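Local coordinates for protein-L-isoaspartate O-methyltransferase beta-aspartate methyltransferase (Plasmodium falciparum, PDB 2PBF) that probably repairs damaged proteins by methylating L-isoaspartyl residues, with S-adenosyl-L-methionine as methyl donor, and is held here with the spent cofactor S-adenosyl-L-homocysteine, at residues A[32-37]-A[66-71]; A[48-53]-A[61-66]; A[93-98]-A[110-115]; A[72-77]-A[188-193]. One frame throughout, in Å; residues are numbered along the deposited sequence.

Interaction 1. Residues A[32-37]-A[66-71]; sequences NTMLQV and MHALSL. With SAH (S-adenosyl-L-homocysteine), chain C.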
# COMPACT_ATOMS: atom_id res chain seq x y z
N ASN A 32 -4.35 -9.20 -12.47
CA ASN A 32 -4.77 -10.42 -11.75
C ASN A 32 -4.82 -10.23 -10.24
O ASN A 32 -5.71 -10.74 -9.58
CB ASN A 32 -3.93 -11.65 -12.12
CG ASN A 32 -3.92 -11.95 -13.62
OD1 ASN A 32 -4.96 -11.84 -14.30
ND2 ASN A 32 -2.77 -12.34 -14.15
N THR A 33 -3.87 -9.47 -9.70
CA THR A 33 -3.87 -9.16 -8.26
C THR A 33 -5.11 -8.35 -7.87
O THR A 33 -5.85 -8.75 -6.99
CB THR A 33 -2.58 -8.39 -7.85
OG1 THR A 33 -1.43 -9.12 -8.29
CG2 THR A 33 -2.55 -8.17 -6.34
N MET A 34 -5.31 -7.21 -8.53
CA MET A 34 -6.48 -6.38 -8.27
C MET A 34 -7.80 -7.12 -8.52
O MET A 34 -8.77 -6.94 -7.78
CB MET A 34 -6.41 -5.08 -9.06
CG MET A 34 -5.26 -4.16 -8.61
SD MET A 34 -5.24 -2.54 -9.37
CE MET A 34 -6.65 -1.67 -8.67
N LEU A 35 -7.84 -7.95 -9.56
CA LEU A 35 -9.02 -8.78 -9.84
C LEU A 35 -9.39 -9.65 -8.64
O LEU A 35 -10.56 -9.87 -8.34
CB LEU A 35 -8.78 -9.65 -11.09
CG LEU A 35 -9.94 -10.58 -11.52
CD1 LEU A 35 -11.16 -9.76 -11.89
CD2 LEU A 35 -9.52 -11.52 -12.65
N GLN A 36 -8.37 -10.14 -7.93
CA GLN A 36 -8.56 -10.94 -6.73
C GLN A 36 -9.06 -10.15 -5.51
O GLN A 36 -9.50 -10.75 -4.52
CB GLN A 36 -7.28 -11.73 -6.41
CG GLN A 36 -6.97 -12.82 -7.44
CD GLN A 36 -5.69 -13.58 -7.13
OE1 GLN A 36 -5.69 -14.50 -6.33
NE2 GLN A 36 -4.59 -13.20 -7.78
N VAL A 37 -9.00 -8.82 -5.59
CA VAL A 37 -9.39 -7.96 -4.47
C VAL A 37 -10.50 -6.95 -4.90
O VAL A 37 -10.22 -5.88 -5.44
CB VAL A 37 -8.15 -7.20 -3.84
CG1 VAL A 37 -8.55 -6.54 -2.55
CG2 VAL A 37 -6.98 -8.17 -3.59
N MET A 66 -4.62 5.12 -8.55
CA MET A 66 -3.50 5.30 -7.64
C MET A 66 -3.04 4.00 -7.04
O MET A 66 -1.83 3.80 -6.91
CB MET A 66 -3.78 6.32 -6.54
CG MET A 66 -3.54 7.77 -6.95
SD MET A 66 -2.07 8.11 -8.02
CE MET A 66 -0.73 7.34 -7.11
N HIS A 67 -3.99 3.11 -6.69
CA HIS A 67 -3.65 1.76 -6.27
C HIS A 67 -2.95 1.04 -7.42
O HIS A 67 -1.92 0.36 -7.23
CB HIS A 67 -4.87 0.92 -5.85
CG HIS A 67 -5.55 1.36 -4.58
ND1 HIS A 67 -6.91 1.25 -4.40
CD2 HIS A 67 -5.06 1.88 -3.42
CE1 HIS A 67 -7.24 1.71 -3.20
NE2 HIS A 67 -6.13 2.08 -2.58
N ALA A 68 -3.53 1.16 -8.62
CA ALA A 68 -2.99 0.43 -9.78
C ALA A 68 -1.55 0.86 -10.08
O ALA A 68 -0.69 0.02 -10.30
CB ALA A 68 -3.86 0.63 -11.00
N LEU A 69 -1.32 2.17 -10.06
CA LEU A 69 -0.02 2.74 -10.38
C LEU A 69 1.03 2.34 -9.34
O LEU A 69 2.14 1.95 -9.70
CB LEU A 69 -0.12 4.26 -10.52
CG LEU A 69 1.15 5.08 -10.27
CD1 LEU A 69 2.14 5.07 -11.46
CD2 LEU A 69 0.77 6.48 -9.94
N SER A 70 0.68 2.42 -8.06
CA SER A 70 1.61 2.04 -7.01
C SER A 70 1.93 0.55 -7.06
O SER A 70 3.08 0.13 -6.86
CB SER A 70 1.05 2.43 -5.64
OG SER A 70 1.13 3.83 -5.47
N LEU A 71 0.91 -0.25 -7.34
CA LEU A 71 1.06 -1.68 -7.40
C LEU A 71 1.96 -2.05 -8.58
O LEU A 71 2.76 -2.98 -8.48
CB LEU A 71 -0.30 -2.35 -7.53
CG LEU A 71 -0.60 -3.76 -7.02
CD1 LEU A 71 -0.22 -3.95 -5.54
CD2 LEU A 71 -2.08 -4.08 -7.22
N SAH C . -3.67 2.86 0.98
CA SAH C . -4.80 3.54 1.65
CB SAH C . -4.52 5.02 1.69
CG SAH C . -5.40 5.66 2.76
SD SAH C . -5.13 7.42 2.88
C SAH C . -6.16 3.25 1.01
O SAH C . -6.26 3.30 -0.22
OXT SAH C . -7.16 2.96 1.71
C5' SAH C . -3.58 7.34 3.82
C4' SAH C . -3.67 6.73 5.21
O4' SAH C . -2.48 7.04 5.88
C3' SAH C . -4.80 7.21 6.12
O3' SAH C . -5.60 6.11 6.49
C2' SAH C . -4.09 7.84 7.31
O2' SAH C . -4.77 7.61 8.52
C1' SAH C . -2.75 7.14 7.27
N9 SAH C . -1.62 7.87 7.88
C8 SAH C . -1.40 9.21 7.82
N7 SAH C . -0.23 9.48 8.46
C5 SAH C . 0.29 8.33 8.94
C6 SAH C . 1.43 8.04 9.69
N6 SAH C . 2.29 8.97 10.08
N1 SAH C . 1.71 6.73 10.02
C2 SAH C . 0.84 5.73 9.64
N3 SAH C . -0.28 6.04 8.92
C4 SAH C . -0.57 7.31 8.57
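Met34 carries the apolar part of this contact, reaching from helix 28-35 to helix 64-74 and meeting Leu71 with its CG and Ala68 with its sulphur. CG of Met34 lies 3.5 Å from Leu71 CD2, tighter than usual for two carbons, and the two chains pass side by side, pointing opposite ways. Farther out, Met34 SD rests 3.7 Å from Ala68 CA and about as far from the methyl of that alanine, so a small residue receives the thioether against the helix backbone. The chain runs straight through chi2 and then bends at chi3 (70°), which leaves CE 4.2 Å from His67 CB. Thr33 adds a lighter touch, its CG2 standing 4.2 Å from Leu71 CD2, while its OG1 bonds to the carbonyl of Asp29 in its own helix.

The polar part belongs to His67 and the ligand. The CB of His67 starts toward Met34, but the ring leads away from it, and NE2 donates to SAH O at 2.7 Å. That bond is nearly straight (167° at the hydrogen), and the carboxylate carbon of the ligand lies in the ring plane, beyond its edge. A stack with Tyr93 would further fix the rotation of the imidazole.

All five touching residues are buried. Helix 93-101 packs against 32-37 through Tyr93 on Met34 and Lys101 on Thr33, and it reaches the other segment through the same tyrosine. Helix 12-21 contributes Leu16 against Met34, while strand 212-219 meets Met66 and Leu69 of helix 64-74.

Interaction 2. Residues A[48-53]-A[61-66]; sequences YIDTPV and ISAPHM. With SAH (S-adenosyl-L-homocysteine), chain C.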
# COMPACT_ATOMS: atom_id res chain seq x y z
N TYR A 48 -16.82 1.51 -7.40
CA TYR A 48 -16.12 1.23 -8.68
C TYR A 48 -15.83 2.44 -9.55
O TYR A 48 -15.35 2.32 -10.67
CB TYR A 48 -16.88 0.17 -9.46
CG TYR A 48 -17.13 -1.05 -8.61
CD1 TYR A 48 -16.06 -1.79 -8.10
CD2 TYR A 48 -18.43 -1.47 -8.33
CE1 TYR A 48 -16.27 -2.91 -7.31
CE2 TYR A 48 -18.66 -2.62 -7.54
CZ TYR A 48 -17.57 -3.33 -7.04
OH TYR A 48 -17.79 -4.45 -6.27
N ILE A 49 -16.11 3.61 -9.02
CA ILE A 49 -15.78 4.82 -9.74
C ILE A 49 -14.32 5.16 -9.49
O ILE A 49 -13.81 5.03 -8.38
CB ILE A 49 -16.78 5.94 -9.40
CG1 ILE A 49 -18.17 5.51 -9.93
CG2 ILE A 49 -16.33 7.26 -10.01
CD1 ILE A 49 -19.11 6.61 -10.03
N ASP A 50 -13.64 5.58 -10.55
CA ASP A 50 -12.23 5.89 -10.45
C ASP A 50 -11.97 7.27 -9.84
O ASP A 50 -11.68 8.24 -10.53
CB ASP A 50 -11.53 5.75 -11.79
CG ASP A 50 -10.03 5.92 -11.66
OD1 ASP A 50 -9.45 5.41 -10.67
OD2 ASP A 50 -9.43 6.58 -12.53
N THR A 51 -12.05 7.31 -8.51
CA THR A 51 -11.94 8.53 -7.73
C THR A 51 -11.67 8.07 -6.29
O THR A 51 -12.00 6.93 -5.96
CB THR A 51 -13.25 9.36 -7.79
OG1 THR A 51 -13.04 10.60 -7.12
CG2 THR A 51 -14.40 8.64 -7.13
N PRO A 52 -11.06 8.94 -5.44
CA PRO A 52 -10.97 8.59 -4.03
C PRO A 52 -12.34 8.68 -3.39
O PRO A 52 -13.17 9.45 -3.85
CB PRO A 52 -10.05 9.69 -3.44
CG PRO A 52 -9.43 10.35 -4.58
CD PRO A 52 -10.41 10.23 -5.71
N VAL A 53 -12.56 7.90 -2.34
CA VAL A 53 -13.88 7.84 -1.71
C VAL A 53 -13.67 7.95 -0.20
O VAL A 53 -12.94 7.16 0.41
CB VAL A 53 -14.69 6.56 -2.12
CG1 VAL A 53 -16.07 6.55 -1.50
CG2 VAL A 53 -14.81 6.42 -3.65
N ILE A 61 -10.13 6.21 0.81
CA ILE A 61 -9.52 5.11 0.10
C ILE A 61 -9.07 5.75 -1.22
O ILE A 61 -9.80 6.53 -1.81
CB ILE A 61 -10.52 3.95 -0.13
CG1 ILE A 61 -9.87 2.79 -0.91
CG2 ILE A 61 -11.75 4.45 -0.86
CD1 ILE A 61 -10.76 1.53 -0.99
N SER A 62 -7.86 5.45 -1.67
CA SER A 62 -7.34 6.06 -2.90
C SER A 62 -8.15 5.69 -4.16
O SER A 62 -8.88 4.69 -4.18
CB SER A 62 -5.86 5.75 -3.07
OG SER A 62 -5.13 6.12 -1.91
N ALA A 63 -8.04 6.54 -5.18
CA ALA A 63 -8.61 6.23 -6.47
C ALA A 63 -7.98 4.93 -6.96
O ALA A 63 -6.80 4.67 -6.73
CB ALA A 63 -8.36 7.34 -7.45
N PRO A 64 -8.80 4.07 -7.58
CA PRO A 64 -8.26 2.86 -8.18
C PRO A 64 -6.99 3.08 -9.05
O PRO A 64 -6.12 2.24 -9.01
CB PRO A 64 -9.43 2.33 -9.01
CG PRO A 64 -10.66 2.82 -8.31
CD PRO A 64 -10.27 4.14 -7.70
N HIS A 65 -6.87 4.20 -9.76
CA HIS A 65 -5.69 4.42 -10.62
C HIS A 65 -4.44 4.59 -9.76
O HIS A 65 -3.35 4.22 -10.18
CB HIS A 65 -5.88 5.57 -11.63
CG HIS A 65 -6.06 6.91 -11.00
ND1 HIS A 65 -7.23 7.62 -11.11
CD2 HIS A 65 -5.25 7.64 -10.20
CE1 HIS A 65 -7.13 8.75 -10.43
NE2 HIS A 65 -5.93 8.78 -9.86
N MET A 66 -4.62 5.12 -8.55
CA MET A 66 -3.50 5.30 -7.64
C MET A 66 -3.04 4.00 -7.04
O MET A 66 -1.83 3.80 -6.91
CB MET A 66 -3.78 6.32 -6.54
CG MET A 66 -3.54 7.77 -6.95
SD MET A 66 -2.07 8.11 -8.02
CE MET A 66 -0.73 7.34 -7.11
N SAH C . -3.67 2.86 0.98
CA SAH C . -4.80 3.54 1.65
CB SAH C . -4.52 5.02 1.69
CG SAH C . -5.40 5.66 2.76
SD SAH C . -5.13 7.42 2.88
C SAH C . -6.16 3.25 1.01
O SAH C . -6.26 3.30 -0.22
OXT SAH C . -7.16 2.96 1.71
C5' SAH C . -3.58 7.34 3.82
C4' SAH C . -3.67 6.73 5.21
O4' SAH C . -2.48 7.04 5.88
C3' SAH C . -4.80 7.21 6.12
O3' SAH C . -5.60 6.11 6.49
C2' SAH C . -4.09 7.84 7.31
O2' SAH C . -4.77 7.61 8.52
C1' SAH C . -2.75 7.14 7.27
N9 SAH C . -1.62 7.87 7.88
C8 SAH C . -1.40 9.21 7.82
N7 SAH C . -0.23 9.48 8.46
C5 SAH C . 0.29 8.33 8.94
C6 SAH C . 1.43 8.04 9.69
N6 SAH C . 2.29 8.97 10.08
N1 SAH C . 1.71 6.73 10.02
C2 SAH C . 0.84 5.73 9.64
N3 SAH C . -0.28 6.04 8.92
C4 SAH C . -0.57 7.31 8.57
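Asp50 reaches the start of helix 64-74 and grips His65 with both carboxylate oxygens. Followed outward from CB, its side chain places CG anti to the backbone N (chi1 -173°), and CG lies 3.3 Å from His65 ND1. At the tip, OD1 accepts from the backbone N of His65 at 3.0 Å, in a bent bond of 139°, and also lies 3.3 Å from Pro64 CD. OD2 accepts from His65 ND1 at 2.8 Å, almost straight. Both donors come on the syn sides of the carboxylate, which stands nearly perpendicular to the imidazole (planes 85° apart), whereas OD2 sits in the ring plane of His65. This oxygen also forms a salt bridge to Arg22; with the guanidinium and the imidazole N-H both at OD2, the negative carboxylate is probably stabilised.

The contact brackets a beta hairpin of strands 53-56 and 59-61, whose second strand leads into helix 64-74 through the N-cap residue Ala63. Ile61, two residues before Ala63, forms a hydrogen-bonded antiparallel pair with Val53. Val53 N donates to Ile61 O at 3.1 Å, and Ile61 N returns a bond to Val53 O. Between these anchors and the carboxylate the backbones draw close, Pro52 CA lying 3.2 Å from Ile61 O in a CA-H...O contact. The methyl of Ala63 meets Pro52 CD and lies over one face of the His65 ring, offset toward its rim.

In the link between strand 59-61 and helix 64-74, Ser62 N donates to SAH O at 3.0 Å, nearly straight, while Arg39 bonds to the carbonyl O of the same serine.

Interaction 3. Residues A[93-98]-A[110-115]; sequences YLTVCM and SYVIGL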
# COMPACT_ATOMS: atom_id res chain seq x y z
N TYR A 93 -6.97 -1.89 1.48
CA TYR A 93 -7.12 -2.36 0.08
C TYR A 93 -5.78 -2.84 -0.48
O TYR A 93 -5.62 -3.99 -0.95
CB TYR A 93 -7.77 -1.30 -0.86
CG TYR A 93 -7.94 -1.92 -2.24
CD1 TYR A 93 -9.07 -2.71 -2.52
CD2 TYR A 93 -6.93 -1.83 -3.21
CE1 TYR A 93 -9.22 -3.34 -3.75
CE2 TYR A 93 -7.07 -2.46 -4.44
CZ TYR A 93 -8.22 -3.22 -4.70
OH TYR A 93 -8.38 -3.88 -5.90
N LEU A 94 -4.80 -1.96 -0.39
CA LEU A 94 -3.49 -2.24 -0.97
C LEU A 94 -2.71 -3.30 -0.19
O LEU A 94 -1.94 -4.06 -0.78
CB LEU A 94 -2.67 -0.95 -1.18
CG LEU A 94 -1.63 -1.09 -2.31
CD1 LEU A 94 -2.24 -1.12 -3.72
CD2 LEU A 94 -0.74 0.05 -2.20
N THR A 95 -2.93 -3.35 1.13
CA THR A 95 -2.30 -4.36 1.97
C THR A 95 -2.71 -5.78 1.57
O THR A 95 -1.86 -6.66 1.46
CB THR A 95 -2.61 -4.14 3.49
OG1 THR A 95 -2.81 -2.75 3.73
CG2 THR A 95 -1.45 -4.62 4.31
N VAL A 96 -4.00 -5.99 1.36
CA VAL A 96 -4.53 -7.25 0.83
C VAL A 96 -3.98 -7.56 -0.58
O VAL A 96 -3.62 -8.69 -0.87
CB VAL A 96 -6.08 -7.24 0.87
CG1 VAL A 96 -6.67 -8.52 0.28
CG2 VAL A 96 -6.54 -7.07 2.31
N CYS A 97 -3.90 -6.55 -1.44
CA CYS A 97 -3.26 -6.72 -2.73
C CYS A 97 -1.84 -7.27 -2.54
O CYS A 97 -1.45 -8.23 -3.20
CB CYS A 97 -3.28 -5.39 -3.55
SG CYS A 97 -4.86 -5.01 -4.39
N MET A 98 -1.08 -6.71 -1.60
CA MET A 98 0.26 -7.24 -1.32
C MET A 98 0.25 -8.69 -0.80
O MET A 98 1.06 -9.50 -1.24
CB MET A 98 1.01 -6.36 -0.32
CG MET A 98 1.40 -4.98 -0.81
SD MET A 98 2.07 -4.09 0.63
CE MET A 98 2.66 -2.65 -0.21
N SER A 110 6.83 -15.28 3.12
CA SER A 110 6.19 -14.01 2.73
C SER A 110 5.74 -13.31 3.98
O SER A 110 5.26 -13.94 4.93
CB SER A 110 4.99 -14.26 1.85
OG SER A 110 5.39 -14.62 0.55
N TYR A 111 5.92 -11.99 4.01
CA TYR A 111 5.44 -11.22 5.12
C TYR A 111 4.84 -9.88 4.66
O TYR A 111 5.46 -9.13 3.90
CB TYR A 111 6.60 -11.02 6.08
CG TYR A 111 6.21 -10.37 7.37
CD1 TYR A 111 5.57 -11.10 8.37
CD2 TYR A 111 6.49 -9.03 7.59
CE1 TYR A 111 5.22 -10.48 9.58
CE2 TYR A 111 6.14 -8.42 8.77
CZ TYR A 111 5.51 -9.14 9.76
OH TYR A 111 5.19 -8.51 10.95
N VAL A 112 3.63 -9.58 5.14
CA VAL A 112 2.98 -8.30 4.84
C VAL A 112 2.45 -7.62 6.11
O VAL A 112 1.74 -8.23 6.91
CB VAL A 112 1.84 -8.47 3.80
CG1 VAL A 112 1.19 -7.11 3.45
CG2 VAL A 112 2.38 -9.14 2.54
N ILE A 113 2.80 -6.35 6.28
CA ILE A 113 2.32 -5.59 7.44
C ILE A 113 1.73 -4.26 6.99
O ILE A 113 2.32 -3.59 6.16
CB ILE A 113 3.43 -5.46 8.58
CG1 ILE A 113 2.86 -4.90 9.87
CG2 ILE A 113 4.63 -4.60 8.17
CD1 ILE A 113 3.89 -4.93 11.06
N GLY A 114 0.54 -3.91 7.50
CA GLY A 114 -0.03 -2.59 7.31
C GLY A 114 0.10 -1.77 8.58
O GLY A 114 -0.22 -2.24 9.66
N LEU A 115 0.60 -0.55 8.47
CA LEU A 115 0.60 0.38 9.60
C LEU A 115 -0.40 1.49 9.35
O LEU A 115 -0.39 2.11 8.28
CB LEU A 115 1.99 1.00 9.79
CG LEU A 115 3.02 0.41 10.76
CD1 LEU A 115 3.14 -1.12 10.71
CD2 LEU A 115 4.37 1.07 10.49
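Thr95 and Val112 cross obliquely, methyl against methyl, where helix 93-101 lies over strand 111-116. Thr95 CG2 is 3.7 Å from Val112 CG1, and the same methyl lies 3.8 Å from Gly114 N. CG1 of Val112 is anti to the backbone N (chi1 -178°); in that orientation it touches the carbonyl oxygen of Thr95 as well, and it also meets Met98 CB at 3.8 Å. One branch of the valine is therefore set among three helix atoms, while its other branch, CG2, lies 4.0 Å from Met98 O. Met98 starts toward the strand, but its extended chain then leads away, so that CB makes the contact; the side chain also packs on Ala84 and His167.

The axes of the two segments run almost exactly antiparallel (174°) and approach to 8.5 Å, as a crossover helix does over the strand that follows it. The closest backbone approach is at Gly114, 6.1 Å from Thr95 between CA atoms, where the lack of a side chain leaves the threonine methyl room above the strand. The pair belongs to the beta-alpha-beta unit of strand 83-87, helix 93-101 and strand 111-116 in the Rossmann-like methyltransferase fold.

The contact rests on van der Waals packing of methyl and methylene groups against one another and the backbone, with no polar bond between the segments. The chemistry of Thr95 is thus divided: its hydroxyl is bonded to Asp86 on strand 83-87 while its methyl packs on strand 111-116.

Interaction 4. Residues A[72-77]-A[188-193]; sequences KRLINV and KLIIPI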
# COMPACT_ATOMS: atom_id res chain seq x y z
N LYS A 72 1.81 -1.33 -9.69
CA LYS A 72 2.66 -1.49 -10.87
C LYS A 72 4.13 -1.27 -10.52
O LYS A 72 4.97 -2.08 -10.86
CB LYS A 72 2.22 -0.54 -11.97
CG LYS A 72 3.18 -0.39 -13.17
CD LYS A 72 2.95 0.94 -13.88
CE LYS A 72 3.71 1.04 -15.24
NZ LYS A 72 5.22 1.10 -15.07
N ARG A 73 4.42 -0.19 -9.79
CA ARG A 73 5.80 0.17 -9.48
C ARG A 73 6.44 -0.87 -8.58
O ARG A 73 7.67 -1.04 -8.58
CB ARG A 73 5.89 1.54 -8.81
CG ARG A 73 5.25 2.71 -9.54
CD ARG A 73 5.69 2.83 -10.98
NE ARG A 73 7.13 3.04 -11.11
CZ ARG A 73 7.72 3.63 -12.14
NH1 ARG A 73 7.00 4.12 -13.15
NH2 ARG A 73 9.04 3.75 -12.16
N LEU A 74 5.61 -1.53 -7.78
CA LEU A 74 6.10 -2.49 -6.80
C LEU A 74 5.98 -3.93 -7.28
O LEU A 74 6.36 -4.85 -6.58
CB LEU A 74 5.36 -2.30 -5.46
CG LEU A 74 5.68 -1.04 -4.66
CD1 LEU A 74 4.72 -0.86 -3.53
CD2 LEU A 74 7.12 -1.04 -4.16
N ILE A 75 5.44 -4.13 -8.49
CA ILE A 75 5.02 -5.46 -8.91
C ILE A 75 6.10 -6.53 -8.83
O ILE A 75 5.82 -7.68 -8.46
CB ILE A 75 4.29 -5.43 -10.30
CG1 ILE A 75 3.24 -6.55 -10.39
CG2 ILE A 75 5.26 -5.50 -11.49
CD1 ILE A 75 2.19 -6.47 -9.30
N ASN A 76 7.34 -6.16 -9.13
CA ASN A 76 8.44 -7.13 -9.19
C ASN A 76 9.15 -7.33 -7.85
O ASN A 76 9.93 -8.26 -7.72
CB ASN A 76 9.48 -6.76 -10.26
CG ASN A 76 8.91 -6.76 -11.65
OD1 ASN A 76 9.13 -5.81 -12.42
ND2 ASN A 76 8.17 -7.81 -11.99
N VAL A 77 8.90 -6.46 -6.87
CA VAL A 77 9.46 -6.65 -5.53
C VAL A 77 8.42 -7.27 -4.59
O VAL A 77 8.75 -7.81 -3.53
CB VAL A 77 10.06 -5.34 -4.94
CG1 VAL A 77 11.23 -4.87 -5.81
CG2 VAL A 77 8.98 -4.23 -4.79
N LYS A 188 12.35 -1.63 -3.22
CA LYS A 188 11.74 -0.38 -3.68
C LYS A 188 10.78 0.25 -2.67
O LYS A 188 9.98 -0.45 -2.04
CB LYS A 188 11.04 -0.57 -5.03
CG LYS A 188 11.98 -0.40 -6.20
CD LYS A 188 11.56 -1.13 -7.44
CE LYS A 188 12.64 -0.90 -8.51
NZ LYS A 188 12.18 -1.31 -9.86
N LEU A 189 10.85 1.58 -2.56
CA LEU A 189 9.97 2.40 -1.71
C LEU A 189 9.28 3.38 -2.64
O LEU A 189 9.94 4.08 -3.42
CB LEU A 189 10.80 3.20 -0.70
CG LEU A 189 10.42 3.78 0.68
CD1 LEU A 189 11.55 4.76 1.09
CD2 LEU A 189 9.06 4.46 0.81
N ILE A 190 7.96 3.38 -2.59
CA ILE A 190 7.09 4.29 -3.34
C ILE A 190 6.46 5.25 -2.34
O ILE A 190 5.79 4.84 -1.41
CB ILE A 190 5.97 3.49 -4.07
CG1 ILE A 190 6.55 2.62 -5.19
CG2 ILE A 190 4.82 4.41 -4.57
CD1 ILE A 190 7.22 3.41 -6.30
N ILE A 191 6.70 6.54 -2.53
CA ILE A 191 6.26 7.51 -1.55
C ILE A 191 6.03 8.89 -2.16
O ILE A 191 6.83 9.35 -2.95
CB ILE A 191 7.31 7.60 -0.37
CG1 ILE A 191 6.93 8.70 0.62
CG2 ILE A 191 8.76 7.76 -0.91
CD1 ILE A 191 7.77 8.68 1.90
N PRO A 192 4.90 9.54 -1.81
CA PRO A 192 4.77 10.95 -2.22
C PRO A 192 5.55 11.87 -1.27
O PRO A 192 5.42 11.73 -0.07
CB PRO A 192 3.27 11.22 -2.12
CG PRO A 192 2.62 9.82 -1.84
CD PRO A 192 3.69 9.09 -1.09
N ILE A 193 6.34 12.79 -1.82
CA ILE A 193 7.04 13.80 -1.00
C ILE A 193 6.68 15.22 -1.49
O ILE A 193 6.74 15.49 -2.69
CB ILE A 193 8.58 13.55 -0.97
CG1 ILE A 193 8.88 12.13 -0.42
CG2 ILE A 193 9.32 14.63 -0.12
CD1 ILE A 193 10.18 11.53 -0.87
O HOH W 1 9.28 0.05 -10.33
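Arg73 and Ile190 meet at about a right angle, the CB of the arginine lying 3.4 Å from Ile190 CD1. Beside them Leu74 CG packs 3.8 Å from Ile190 CG1, the leucine and isoleucine running alongside with reversed directions. Ile190 CG1 is anti to its own carbonyl carbon (chi1 -68°) and fits between Arg73 and Leu74. Leu74 CD2 also reaches Lys188 O at 3.6 Å. At the margin the Val77 side chain crosses that of Lys188 at about a right angle, Val77 CG1 4.1 Å from Lys188 CD.

Next out is a water that joins the two segments: it donates to Arg73 O at 2.6 Å and accepts from Lys188 NZ at 3.2 Å. Bends at chi2 and chi3 carry CD and NE of Arg73 away from Ile190, and NE forms a salt bridge with Glu203 of strand 198-205. Lys188 NZ is only weakly paired, at long range, with that same glutamate.

Strand 187-195 is held by backbone bonds to strand 163-168 on one side and to strand 198-205 on the other. Packing of the C-terminal part of helix 64-74 and the residues after it on this inner strand fits the Rossmann-like fold, helices against a central sheet.

Overall arrangement
Helix 64-74 and its flanks tie three of the contacts together: interaction 2 at its start, interaction 1 along its middle and interaction 4 at its end. Interactions 1 and 2 share Met66, and their centres are about 11 Å apart; those of 2 and 4 lie about 18 Å apart without touching. Along the chain 48-53/61-66 falls within the span of 32-37/66-71, and 93-98/110-115 within that of 72-77/188-193. Interactions 3 and 4 reach the same seven-stranded sheet, their centres about 13 Å apart, and a probable hydrogen bond from Tyr93 OH to Val37 O links 3 to 1. Interactions 1 and 2 both hold the carboxylate of SAH, so packing around one helix joins the sheet to the cofactor pocket.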